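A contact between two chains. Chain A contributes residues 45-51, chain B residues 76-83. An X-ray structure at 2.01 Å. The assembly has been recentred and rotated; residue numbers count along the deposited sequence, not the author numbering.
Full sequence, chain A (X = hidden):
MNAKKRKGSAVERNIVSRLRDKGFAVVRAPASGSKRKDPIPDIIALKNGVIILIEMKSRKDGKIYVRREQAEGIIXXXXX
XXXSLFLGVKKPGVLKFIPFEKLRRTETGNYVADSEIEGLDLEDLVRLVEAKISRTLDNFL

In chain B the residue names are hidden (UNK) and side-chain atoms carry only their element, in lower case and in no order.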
# COMPACT_ATOMS: atom_id res chain seq x y z
N ALA A 45 19.32 10.44 -1.73
CA ALA A 45 18.74 10.67 -0.43
C ALA A 45 17.23 10.56 -0.53
O ALA A 45 16.61 11.17 -1.41
CB ALA A 45 19.16 12.03 0.11
N LEU A 46 16.64 9.73 0.33
CA LEU A 46 15.21 9.50 0.30
C LEU A 46 14.58 9.82 1.65
O LEU A 46 15.09 9.38 2.69
CB LEU A 46 14.91 8.04 -0.09
CG LEU A 46 15.73 7.38 -1.22
CD1 LEU A 46 15.53 5.87 -1.21
CD2 LEU A 46 15.36 7.94 -2.56
N LYS A 47 13.46 10.57 1.63
CA LYS A 47 12.74 10.85 2.85
C LYS A 47 11.23 10.94 2.58
O LYS A 47 10.81 11.80 1.78
CB LYS A 47 13.24 12.12 3.55
CG LYS A 47 12.74 12.22 5.00
CD LYS A 47 13.22 13.50 5.69
CE LYS A 47 12.58 13.61 7.06
NZ LYS A 47 13.12 14.78 7.82
N ASN A 48 10.42 10.08 3.27
CA ASN A 48 8.96 10.06 3.20
C ASN A 48 8.40 10.20 1.76
O ASN A 48 7.56 11.06 1.48
CB ASN A 48 8.35 11.07 4.15
CG ASN A 48 8.83 11.03 5.59
OD1 ASN A 48 8.99 12.07 6.24
ND2 ASN A 48 9.06 9.84 6.15
N GLY A 49 8.93 9.36 0.87
CA GLY A 49 8.57 9.32 -0.53
C GLY A 49 9.25 10.34 -1.42
O GLY A 49 9.00 10.34 -2.63
N VAL A 50 10.08 11.23 -0.85
CA VAL A 50 10.78 12.29 -1.61
C VAL A 50 12.18 11.84 -2.00
O VAL A 50 12.93 11.35 -1.16
CB VAL A 50 10.74 13.70 -0.94
CG1 VAL A 50 11.46 14.76 -1.80
CG2 VAL A 50 9.29 14.14 -0.71
N ILE A 51 12.49 11.95 -3.31
CA ILE A 51 13.76 11.56 -3.91
C ILE A 51 14.62 12.77 -4.23
O ILE A 51 14.19 13.65 -4.96
CB ILE A 51 13.54 10.66 -5.15
CG1 ILE A 51 12.63 9.44 -4.80
CG2 ILE A 51 14.91 10.20 -5.76
CD1 ILE A 51 11.88 8.87 -6.04
N UNK B 76 14.15 0.20 8.94
CA UNK B 76 14.42 1.60 9.28
C UNK B 76 14.67 2.41 8.01
O UNK B 76 14.17 3.54 7.88
o UNK B 76 13.05 2.29 12.27
c UNK B 76 15.61 1.71 10.25
c UNK B 76 14.23 2.68 12.22
c UNK B 76 15.27 1.69 11.73
o UNK B 76 14.62 3.78 12.67
N UNK B 77 15.44 1.85 7.08
CA UNK B 77 15.72 2.52 5.81
C UNK B 77 14.40 2.68 5.03
O UNK B 77 14.12 3.76 4.53
c UNK B 77 16.67 2.50 2.60
c UNK B 77 17.26 3.10 1.48
c UNK B 77 18.53 3.63 1.57
c UNK B 77 19.20 3.59 2.77
c UNK B 77 16.74 1.72 5.01
c UNK B 77 18.61 3.01 3.90
c UNK B 77 17.34 2.44 3.82
N UNK B 78 13.56 1.64 5.04
CA UNK B 78 12.25 1.64 4.38
C UNK B 78 11.33 2.71 4.98
O UNK B 78 10.65 3.43 4.24
c UNK B 78 11.60 0.26 4.52
N UNK B 79 11.29 2.77 6.31
CA UNK B 79 10.48 3.72 7.06
C UNK B 79 10.90 5.15 6.74
O UNK B 79 10.05 5.98 6.42
c UNK B 79 10.53 3.44 8.58
n UNK B 79 11.28 4.62 11.32
n UNK B 79 11.15 6.90 11.09
c UNK B 79 9.90 4.36 10.90
c UNK B 79 9.67 4.40 9.39
c UNK B 79 11.84 5.82 11.42
n UNK B 79 13.08 5.95 11.83
N UNK B 80 12.21 5.42 6.81
CA UNK B 80 12.75 6.77 6.56
C UNK B 80 12.54 7.22 5.13
O UNK B 80 12.12 8.36 4.93
c UNK B 80 16.25 6.73 10.18
c UNK B 80 14.24 6.83 6.92
n UNK B 80 17.60 6.21 10.46
c UNK B 80 14.47 6.88 8.43
c UNK B 80 15.96 6.70 8.71
N UNK B 81 12.78 6.31 4.15
CA UNK B 81 12.66 6.61 2.72
C UNK B 81 11.24 6.76 2.24
O UNK B 81 11.02 7.44 1.25
o UNK B 81 12.68 4.30 2.03
c UNK B 81 13.35 5.54 1.89
N UNK B 82 10.31 6.07 2.91
CA UNK B 82 8.92 5.98 2.49
C UNK B 82 8.74 4.97 1.36
O UNK B 82 7.73 5.00 0.66
N UNK B 83 9.73 4.08 1.19
CA UNK B 83 9.73 3.06 0.15
C UNK B 83 9.04 1.77 0.54
O UNK B 83 8.71 1.54 1.71

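Position 76 of chain B carries three side-chain carbons in a row, the third bonded to two oxygens. A carboxylate at the end of two methylenes is glutamate, Glu B76; its side chain makes no contact with the chain A stretch and is out of reach of it.

Position 77 has one carbon followed by a ring of six carbons with no heteroatom, which defines Phe B77. Its CA-to-CB bond points sideways, yet the ring end comes nearer: CE1 lies 4.2 Å from CD1 of Leu A46, an apolar contact at an oblique approach to the ring.

Position 78 has a single side-chain carbon and is Ala B78, out of reach of chain A.

Position 79 shows three carbons, a nitrogen, then a carbon bearing two more nitrogens. This guanidinium identifies Arg B79. Its NH2 is 2.8 Å from OE2 of Glu B76 and its NE 3.1 Å from OE1 of the same residue, two nearly linear hydrogen bonds that form a bidentate salt bridge within the helix.

Position 80 has four carbons in a row ending in nitrogen, hence Lys B80. The end of this extended chain leads away from the contact; it is the backbone that engages chain A, with Lys B80 O accepting from Asn A48 N at 2.9 Å and 166°.

Position 81 has one carbon and one oxygen. With no further branch, this is Ser B81. Its CB packs 3.6 Å from CB of Leu A46, and its O accepts from Gly A49 N at 2.9 Å and 163°.

Position 82 has no side-chain atoms, so it is Gly B82. It follows the helix with positive phi (79°), which by itself favours glycine, and the site is closed to a side chain: an ideal CB would sit 2.4 Å from Gly A49 N and 2.9 Å from Asn A48 C, both clashes.

Position 83 likewise lacks side-chain atoms and is Gly B83; its N donates to Ser B81 OG at 3.1 Å.

The contact joins a type I' turn, Lys A47 to Val A50, to the C-terminal end of a helix. Successive turn amides, those of Asn A48 and Gly A49, donate to successive carbonyls, those of Lys B80 and Ser B81. The close approach also brings Lys A47 CA to 3.3 Å from Lys B80 O, a CA-H...O contact with an angle of 151° at the hydrogen. Beside this polar backbone pairing, Leu A46 points toward chain B and supplies the apolar packing against Phe B77 and Ser B81. Together the two stretches bury 277 Å².

Chain B, residues 76-83: EFARKSGG
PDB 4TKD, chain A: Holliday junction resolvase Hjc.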